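Local coordinates for protein antigen MTB48 (Mycobacterium smegmatis, PDB 4WJ2) that belongs to the EspB family of ESX-1 type VII secretion substrates and is probably involved in DNA conjugation, at least in recipient cells, at residues P110-I115 / G286-V291. Numbering follows the deposited sequence.
Sequences PDMSGI and GGLPAV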
loop_
_atom_site.group_PDB
_atom_site.type_symbol
_atom_site.label_atom_id
_atom_site.label_comp_id
_atom_site.label_asym_id
_atom_site.label_seq_id
_atom_site.Cartn_x
_atom_site.Cartn_y
_atom_site.Cartn_z
ATOM N N PRO A 110 18.541 -23.820 17.062
ATOM C CA PRO A 110 18.284 -23.635 15.635
ATOM C C PRO A 110 19.252 -22.646 15.015
ATOM O O PRO A 110 19.419 -21.529 15.506
ATOM C CB PRO A 110 16.852 -23.102 15.602
ATOM C CG PRO A 110 16.235 -23.692 16.764
ATOM C CD PRO A 110 17.301 -23.700 17.842
ATOM N N ASP A 111 19.892 -23.087 13.938
ATOM C CA ASP A 111 20.907 -22.314 13.244
ATOM C C ASP A 111 20.267 -21.190 12.464
ATOM O O ASP A 111 19.616 -21.439 11.458
ATOM C CB ASP A 111 21.703 -23.221 12.306
ATOM C CG ASP A 111 23.138 -22.769 12.135
ATOM O OD1 ASP A 111 23.376 -21.543 12.041
ATOM O OD2 ASP A 111 24.029 -23.648 12.110
ATOM N N MET A 112 20.447 -19.957 12.918
ATOM C CA MET A 112 19.867 -18.831 12.200
ATOM C C MET A 112 20.939 -17.940 11.575
ATOM O O MET A 112 20.637 -16.918 10.949
ATOM C CB MET A 112 18.960 -18.028 13.127
ATOM C CG MET A 112 17.698 -18.787 13.553
ATOM S SD MET A 112 16.489 -17.700 14.328
ATOM C CE MET A 112 17.563 -16.355 14.865
ATOM N N SER A 113 22.190 -18.372 11.704
ATOM C CA SER A 113 23.348 -17.635 11.190
ATOM C C SER A 113 23.337 -17.401 9.676
ATOM O O SER A 113 24.252 -16.768 9.140
ATOM C CB SER A 113 24.639 -18.366 11.568
ATOM O OG SER A 113 24.548 -19.752 11.279
ATOM N N GLY A 114 22.315 -17.916 8.994
ATOM C CA GLY A 114 22.198 -17.755 7.558
ATOM C C GLY A 114 20.815 -17.275 7.169
ATOM O O GLY A 114 20.305 -17.604 6.092
ATOM N N ILE A 115 20.193 -16.495 8.045
ATOM C CA ILE A 115 18.893 -15.941 7.714
ATOM C C ILE A 115 18.984 -14.450 7.447
ATOM O O ILE A 115 19.518 -13.698 8.261
ATOM C CB ILE A 115 17.858 -16.191 8.823
ATOM C CG1 ILE A 115 17.811 -17.681 9.171
ATOM C CG2 ILE A 115 16.482 -15.675 8.396
ATOM C CD1 ILE A 115 16.770 -18.048 10.198
ATOM N N GLY A 286 13.466 -12.314 15.217
ATOM C CA GLY A 286 14.597 -12.453 16.119
ATOM C C GLY A 286 14.894 -13.880 16.564
ATOM O O GLY A 286 14.366 -14.852 16.005
ATOM N N GLY A 287 15.745 -13.998 17.584
ATOM C CA GLY A 287 16.377 -15.259 17.934
ATOM C C GLY A 287 15.463 -16.305 18.516
ATOM O O GLY A 287 14.649 -15.985 19.379
ATOM N N LEU A 288 15.587 -17.551 18.052
ATOM C CA LEU A 288 14.840 -18.679 18.643
ATOM C C LEU A 288 15.596 -19.363 19.763
ATOM O O LEU A 288 16.838 -19.438 19.738
ATOM C CB LEU A 288 14.514 -19.746 17.615
ATOM C CG LEU A 288 13.570 -19.449 16.483
ATOM C CD1 LEU A 288 13.480 -20.710 15.687
ATOM C CD2 LEU A 288 12.242 -19.064 17.047
ATOM N N PRO A 289 14.846 -19.897 20.741
ATOM C CA PRO A 289 15.510 -20.655 21.808
ATOM C C PRO A 289 15.916 -22.025 21.314
ATOM O O PRO A 289 15.810 -22.307 20.127
ATOM C CB PRO A 289 14.446 -20.744 22.911
ATOM C CG PRO A 289 13.126 -20.552 22.198
ATOM C CD PRO A 289 13.407 -19.692 20.986
ATOM N N ALA A 290 16.401 -22.856 22.222
ATOM C CA ALA A 290 16.725 -24.225 21.893
ATOM C C ALA A 290 15.445 -25.071 21.836
ATOM O O ALA A 290 14.438 -24.754 22.486
ATOM C CB ALA A 290 17.716 -24.786 22.901
ATOM N N VAL A 291 15.486 -26.136 21.039
ATOM C CA VAL A 291 14.351 -27.032 20.868
ATOM C C VAL A 291 14.599 -28.374 21.526
ATOM O O VAL A 291 15.746 -28.774 21.697
ATOM C CB VAL A 291 14.049 -27.265 19.386
ATOM C CG1 VAL A 291 13.620 -25.962 18.707
ATOM C CG2 VAL A 291 15.246 -27.907 18.699
#
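The ring of P110 lies across the side chains of L288 and V291, its CB on the first and its CG on the second. CB faces L288 CD1 at 4.1 Å. CG meets V291 CG1 at 4.0 Å, and both CG and CD lie near the carbonyl oxygen of P289. A proline suits this buried place: its compact apolar ring packs on both side chains, and with no N-H of its own it leaves no backbone donor to satisfy here. Two residues on, M112 reaches over the glycines. Its CG lies beside the backbone N (chi1 -68°), and after an extended chi2 the chain bends at chi3, which carries CE to within 3.5 Å of G287 CA and 3.7 Å of G286 O. The M112 sulfur, SD, rests 4.0 Å from L288 CG. Flexible methionine can follow such a surface, while G287 offers it bare backbone. G286 has a positive phi (66°), a backbone angle that side-chain-bearing residues adopt less readily.

Next to the contact, the I115 N–M112 O hydrogen bond (3.0 Å) closes a beta turn over S113 and G114. P110 and V291 both rest on A79 of helix 39-85, L288 on T190 of helix 186-229, and V291 shares a backbone hydrogen bond with V108. Two irregular segments, following helices 39-85 and 247-271, are thus laid together against the elongated helical bundle of EspB's N-terminal PE–PPE part.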